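Bazooka, isoform C,LD29223p (Drosophila melanogaster, PDB 5OAK) is a cell polarity protein whose first PDZ domain, the part seen here, binds the PDZ-binding motif of Par-6, and probably also binds phosphoinositides. Local coordinates at residues Q36-E39 with A44-G47; R76-L79 with E83-V86; D52-E57 with K62-T67. All coordinates share one frame; numbering follows the deposited sequence. Where two conformers were deposited one is given.

Interaction 1 (Q36-E39 with A44-G47); sequences QHVE and AERG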
# COMPACT_ATOMS: atom_id res chain seq x y z
N GLN A 36 1.64 -7.53 -4.75
CA GLN A 36 2.11 -8.78 -5.33
C GLN A 36 2.11 -9.91 -4.32
O GLN A 36 1.85 -11.06 -4.65
CB GLN A 36 3.53 -8.60 -5.89
CG GLN A 36 3.63 -7.64 -7.05
CD GLN A 36 2.88 -8.13 -8.27
OE1 GLN A 36 1.76 -7.70 -8.54
NE2 GLN A 36 3.50 -9.04 -9.02
N HIS A 37 2.35 -9.62 -3.06
CA HIS A 37 2.45 -10.68 -2.08
C HIS A 37 2.13 -10.13 -0.72
O HIS A 37 2.44 -8.96 -0.44
CB HIS A 37 3.84 -11.28 -2.07
CG HIS A 37 3.93 -12.52 -1.28
ND1 HIS A 37 4.57 -12.59 -0.05
CD2 HIS A 37 3.40 -13.75 -1.49
CE1 HIS A 37 4.48 -13.82 0.43
NE2 HIS A 37 3.77 -14.54 -0.42
N VAL A 38 1.47 -10.96 0.09
CA VAL A 38 1.16 -10.63 1.47
C VAL A 38 1.67 -11.80 2.31
O VAL A 38 1.31 -12.98 2.06
CB VAL A 38 -0.35 -10.42 1.69
CG1 VAL A 38 -0.62 -10.08 3.13
CG2 VAL A 38 -0.87 -9.28 0.77
N GLU A 39 2.51 -11.50 3.30
CA GLU A 39 3.13 -12.56 4.11
C GLU A 39 2.10 -13.15 5.05
O GLU A 39 1.35 -12.42 5.70
CB GLU A 39 4.30 -11.97 4.90
CG GLU A 39 5.46 -11.37 4.07
CD GLU A 39 6.11 -12.31 3.09
OE1 GLU A 39 6.16 -13.54 3.34
OE2 GLU A 39 6.60 -11.80 2.08
N ALA A 44 -0.23 -6.88 7.48
CA ALA A 44 -0.96 -6.61 6.24
C ALA A 44 -2.02 -7.69 6.01
O ALA A 44 -3.14 -7.38 5.60
CB ALA A 44 0.03 -6.57 5.04
N GLU A 45 -1.68 -8.98 6.27
CA GLU A 45 -2.66 -10.04 6.09
C GLU A 45 -3.84 -9.86 7.06
O GLU A 45 -5.02 -10.03 6.66
CB GLU A 45 -2.02 -11.43 6.26
CG GLU A 45 -2.94 -12.55 5.78
CD GLU A 45 -2.36 -13.95 6.01
OE1 GLU A 45 -2.26 -14.34 7.17
OE2 GLU A 45 -2.01 -14.64 5.03
N ARG A 46 -3.55 -9.51 8.31
CA ARG A 46 -4.61 -9.35 9.28
C ARG A 46 -5.52 -8.18 8.88
O ARG A 46 -6.73 -8.20 9.18
CB ARG A 46 -3.99 -9.19 10.66
CG ARG A 46 -3.24 -10.46 11.10
CD ARG A 46 -4.16 -11.72 11.26
NE ARG A 46 -3.49 -13.02 11.56
CZ ARG A 46 -2.99 -13.36 12.75
NH1 ARG A 46 -3.03 -12.48 13.71
NH2 ARG A 46 -2.44 -14.56 12.97
N GLY A 47 -4.95 -7.17 8.21
CA GLY A 47 -5.78 -6.06 7.74
C GLY A 47 -6.54 -6.36 6.46
O GLY A 47 -7.24 -5.48 5.95
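Glu-45 and Val-38 make most of this contact, which lies wholly in the PDZ part of the fused chain. Glu-45 CB faces both sides of the strand's end, 3.6 Å from Glu-39 O and 3.7 Å from the CG1 branch of Val-38. CG, anti to the backbone N (chi1 -168°), has no close partner in 36-39, and the extended chain beyond it keeps CD 4.0 Å from Glu-39 O. At the tip, OE2 stays 4.1 Å from Glu-39 O, a non-bonded approach of two oxygens, while OE1 is hydrogen-bonded to Gly-41 N, which probably helps hold the carboxylate; no hydrogen bond joins the two segments. On the strand side, Val-38 uses one methyl: CG1 reaches the short helix, 3.5 Å from Glu-45 N and 4.0 Å from Ala-44 CB. Ser-42 stitches the same region through its OG, hydrogen-bonded to both Glu-39 O and Glu-45 N. Further back, His-37 ND1 donates a weak, bent bond to Glu-39 OE2 (3.0 Å, 131°), with the acid at the edge of the ring. The chemistry is thus split: valine touches alanine through apolar groups, while Glu-39 O, Glu-45 N and Glu-45 OE1 are engaged by the turn between strand and helix, whose hydrogen bonds, rather than direct strand-to-helix bonds, probably help to set the spacing.

Interaction 2 (R76-L79 with E83-V86); sequences RRAL and ELRV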
# COMPACT_ATOMS: atom_id res chain seq x y z
N ARG A 76 6.56 6.66 3.08
CA ARG A 76 7.47 6.91 4.20
C ARG A 76 6.78 7.74 5.26
O ARG A 76 6.90 7.48 6.46
CB ARG A 76 8.75 7.61 3.73
CG ARG A 76 9.68 6.70 2.95
CD ARG A 76 11.04 7.35 2.59
NE ARG A 76 11.68 6.64 1.49
CZ ARG A 76 11.67 7.06 0.22
NH1 ARG A 76 11.09 8.22 -0.12
NH2 ARG A 76 12.25 6.32 -0.72
N ARG A 77 6.05 8.76 4.84
CA ARG A 77 5.30 9.57 5.78
C ARG A 77 4.24 8.78 6.55
O ARG A 77 4.14 8.87 7.79
CB ARG A 77 4.64 10.75 5.07
CG ARG A 77 5.56 11.86 4.79
CD ARG A 77 4.70 13.11 4.52
NE ARG A 77 5.52 14.31 4.46
CZ ARG A 77 5.62 15.10 3.41
NH1 ARG A 77 4.92 14.83 2.32
NH2 ARG A 77 6.40 16.17 3.45
N ALA A 78 3.48 7.96 5.84
CA ALA A 78 2.43 7.18 6.47
C ALA A 78 3.03 6.21 7.47
O ALA A 78 2.38 5.88 8.49
CB ALA A 78 1.64 6.40 5.40
N LEU A 79 4.24 5.70 7.19
CA LEU A 79 4.87 4.72 8.08
C LEU A 79 5.37 5.37 9.36
O LEU A 79 5.81 4.64 10.29
CB LEU A 79 6.02 3.97 7.38
CG LEU A 79 5.48 2.98 6.32
CD1 LEU A 79 6.61 2.51 5.43
CD2 LEU A 79 4.71 1.79 6.94
N GLU A 83 -1.06 3.71 12.30
CA GLU A 83 -1.81 2.79 11.48
C GLU A 83 -1.94 3.35 10.09
O GLU A 83 -1.79 4.54 9.87
CB GLU A 83 -3.17 2.52 12.05
CG GLU A 83 -3.99 3.74 12.11
CD GLU A 83 -5.18 3.62 12.98
OE1 GLU A 83 -6.17 4.30 12.66
OE2 GLU A 83 -5.11 2.85 13.97
N LEU A 84 -2.21 2.46 9.15
CA LEU A 84 -2.41 2.81 7.75
C LEU A 84 -3.84 2.52 7.36
O LEU A 84 -4.29 1.36 7.47
CB LEU A 84 -1.49 1.99 6.84
CG LEU A 84 0.00 1.91 7.16
CD1 LEU A 84 0.71 1.08 6.11
CD2 LEU A 84 0.59 3.28 7.21
N ARG A 85 -4.52 3.52 6.88
CA ARG A 85 -5.86 3.36 6.32
C ARG A 85 -5.68 3.27 4.81
O ARG A 85 -5.26 4.24 4.18
CB ARG A 85 -6.75 4.54 6.72
CG ARG A 85 -6.96 4.56 8.24
CD ARG A 85 -7.50 5.86 8.79
NE ARG A 85 -6.71 7.03 8.42
CZ ARG A 85 -5.55 7.39 8.97
NH1 ARG A 85 -4.96 6.64 9.93
NH2 ARG A 85 -4.95 8.50 8.54
N VAL A 86 -5.96 2.11 4.24
CA VAL A 86 -5.57 1.84 2.85
C VAL A 86 -6.80 1.54 2.03
O VAL A 86 -7.56 0.63 2.38
CB VAL A 86 -4.61 0.62 2.84
CG1 VAL A 86 -4.10 0.32 1.45
CG2 VAL A 86 -3.44 0.88 3.79
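Leu-84 meets Ala-78 and Leu-79 near the end of helix 68-78 with a fork, one methyl for each residue. Its bond from CA to CB is directed neither at the helix nor from it; CG stands beside the backbone N (chi1 -50°), and the outer branches come nearer. In the conformer described, one of two, CD2 lies 3.8 Å from the methyl CB of Ala-78 and also touches Ala-78 O, an oxygen that has a hydrogen bond with Ser-81 OG. CD1 takes the other partner, Leu-79 CD2, at 4.1 Å. The two leucines cross obliquely: although the CB of Leu-79 points away from the strand, its outer end turns back so that a single pair of methyls meets. No hydrogen bond links the segments; Ala-78 and Leu-84 lie 6.6 Å apart, CA to CA, and the alanine presents no more than a methyl. Ile-58 lies against Ala-78, so the apolar cluster extends beyond the pair. This is the packing of a PDZ domain's long helix, 68-78, on its final strand, 83-89, with Leu-19, from the loop before strand 21-25, against both leucines.

Interaction 3 (D52-E57 with K62-T67); sequences DDRILE and KLIGLT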
# COMPACT_ATOMS: atom_id res chain seq x y z
N ASP A 52 -3.01 -8.94 -5.74
CA ASP A 52 -3.79 -8.29 -6.81
C ASP A 52 -4.74 -7.16 -6.34
O ASP A 52 -5.40 -6.55 -7.18
CB ASP A 52 -4.57 -9.34 -7.65
CG ASP A 52 -3.64 -10.27 -8.42
OD1 ASP A 52 -2.60 -9.80 -8.93
OD2 ASP A 52 -3.96 -11.48 -8.51
N ASP A 53 -4.74 -6.82 -5.05
CA ASP A 53 -5.35 -5.56 -4.64
C ASP A 53 -4.63 -4.41 -5.34
O ASP A 53 -3.40 -4.43 -5.45
CB ASP A 53 -5.17 -5.30 -3.15
CG ASP A 53 -6.05 -6.13 -2.25
OD1 ASP A 53 -7.03 -6.80 -2.71
OD2 ASP A 53 -5.79 -6.02 -1.02
N ARG A 54 -5.37 -3.39 -5.74
CA ARG A 54 -4.77 -2.15 -6.20
C ARG A 54 -4.99 -1.09 -5.14
O ARG A 54 -6.12 -0.72 -4.85
CB ARG A 54 -5.37 -1.69 -7.53
CG ARG A 54 -4.71 -0.44 -8.09
CD ARG A 54 -4.84 -0.36 -9.61
NE ARG A 54 -6.18 0.02 -10.00
CZ ARG A 54 -6.53 1.23 -10.42
NH1 ARG A 54 -7.78 1.48 -10.75
NH2 ARG A 54 -5.63 2.20 -10.50
N ILE A 55 -3.91 -0.61 -4.55
CA ILE A 55 -3.99 0.38 -3.47
C ILE A 55 -4.13 1.76 -4.12
O ILE A 55 -3.25 2.16 -4.89
CB ILE A 55 -2.75 0.36 -2.59
CG1 ILE A 55 -2.67 -0.99 -1.85
CG2 ILE A 55 -2.80 1.54 -1.61
CD1 ILE A 55 -1.24 -1.20 -1.22
N LEU A 56 -5.19 2.48 -3.79
CA LEU A 56 -5.48 3.77 -4.41
C LEU A 56 -5.19 4.96 -3.50
O LEU A 56 -5.04 6.08 -3.98
CB LEU A 56 -6.95 3.82 -4.83
CG LEU A 56 -7.38 2.75 -5.83
CD1 LEU A 56 -8.83 2.98 -6.24
CD2 LEU A 56 -6.47 2.77 -7.05
N GLU A 57 -5.14 4.73 -2.20
CA GLU A 57 -5.09 5.84 -1.26
C GLU A 57 -4.51 5.36 0.05
O GLU A 57 -4.82 4.22 0.48
CB GLU A 57 -6.51 6.42 -1.05
CG GLU A 57 -6.64 7.63 -0.15
CD GLU A 57 -8.08 8.16 -0.12
OE1 GLU A 57 -8.44 8.95 0.78
OE2 GLU A 57 -8.86 7.78 -1.02
N LYS A 62 -4.57 10.39 -1.96
CA LYS A 62 -4.82 9.65 -3.20
C LYS A 62 -3.54 9.43 -3.97
O LYS A 62 -2.75 10.38 -4.21
CB LYS A 62 -5.81 10.44 -3.99
CG LYS A 62 -7.16 10.27 -3.36
CD LYS A 62 -8.25 10.98 -4.14
CE LYS A 62 -9.51 11.08 -3.28
NZ LYS A 62 -10.60 11.74 -4.03
N LEU A 63 -3.30 8.20 -4.41
CA LEU A 63 -2.05 7.91 -5.10
C LEU A 63 -2.11 8.18 -6.61
O LEU A 63 -1.06 8.40 -7.24
CB LEU A 63 -1.64 6.47 -4.88
CG LEU A 63 -1.45 6.06 -3.40
CD1 LEU A 63 -0.90 4.63 -3.34
CD2 LEU A 63 -0.51 7.03 -2.67
N ILE A 64 -3.30 8.13 -7.22
CA ILE A 64 -3.39 8.32 -8.68
C ILE A 64 -2.97 9.76 -9.02
O ILE A 64 -3.35 10.71 -8.33
CB ILE A 64 -4.82 8.03 -9.16
CG1 ILE A 64 -5.08 6.51 -9.13
CG2 ILE A 64 -5.06 8.51 -10.57
CD1 ILE A 64 -6.62 6.17 -9.35
N GLY A 65 -2.09 9.91 -10.03
CA GLY A 65 -1.59 11.21 -10.45
C GLY A 65 -0.29 11.58 -9.78
O GLY A 65 0.36 12.55 -10.23
N LEU A 66 0.11 10.87 -8.74
CA LEU A 66 1.38 11.18 -8.10
C LEU A 66 2.53 10.50 -8.84
O LEU A 66 2.35 9.39 -9.40
CB LEU A 66 1.41 10.75 -6.63
CG LEU A 66 0.37 11.42 -5.74
CD1 LEU A 66 0.61 10.97 -4.28
CD2 LEU A 66 0.42 12.94 -5.85
N THR A 67 3.70 11.14 -8.82
CA THR A 67 4.86 10.53 -9.43
C THR A 67 5.31 9.34 -8.57
O THR A 67 4.93 9.18 -7.37
CB THR A 67 6.03 11.51 -9.58
OG1 THR A 67 6.60 11.71 -8.28
CG2 THR A 67 5.63 12.86 -10.20
O HOH W 1 -6.12 7.50 -6.03
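Leu-63 sets its CG anti to its carbonyl carbon (chi1 -58°), directing CD1 at the strand, while Glu-57 holds CG anti to its backbone N (chi1 -177°) and runs extended past Lys-62. The leucine's CD1 then lies 3.7 Å from Ile-55 O and 4.0 Å from Ile-55 CG2, the two side chains crossing at a slant. Glu-57 and Lys-62 form an antiparallel, non-hydrogen-bonded pair. Their side chains touch, in the glutamate conformer described, through Glu-57 OE2 and the lysine's aliphatic part, OE2 being 3.8 Å from Lys-62 CG; the charged ends stay apart, and Glu-57 OE2 instead makes a salt bridge with Arg-87. The one direct hydrogen bond is nearly straight: Leu-63 N donates to Leu-56 O over 2.8 Å at 174°, from a position tilted out of the carbonyl plane. That oxygen has a second donor, a water 2.7 Å from Leu-56 O that also accepts from Ile-64 N, so the carbonyl is gripped twice just as the chain leaves the strand pairing. Leu-56 and Ile-64 run alongside each other in one direction, CD2 against CD1, and Leu-56 CD2 also sits 3.6 Å above the plane of the Arg-54 guanidinium, off its centre; Arg-54 NH2 is hydrogen-bonded to Gly-31 O. From Leu-63 the chain makes a type II turn to Leu-66, and Thr-67 caps the start of helix 68-78. Strand 54-58 thus has strands 33-38 and 83-89 as sheet neighbours and pairs at its end with short strand 61-62, from which 62-67 leads into the helix.

All three contacts belong to one PDZ domain and reach the same antiparallel sheet, in the chain order 1, 3, 2. Interactions 2 and 3 meet directly: Val-86 CG1 packs on Ile-55 CG2 at 3.5 Å, joining neighbouring strands 83-89 and 54-58, with centres about 13 Å apart. Interaction 1 does not touch the others; its nearest atoms are about 5 Å from interaction 3 and about 7 Å from interaction 2, and it lies across the chain's centre from interaction 3. Interactions 3 and 2 sit at the start and end of helix 68-78, which in PDZ domains borders the peptide groove with strand 21-25 and is so probably part of the Par-6 site.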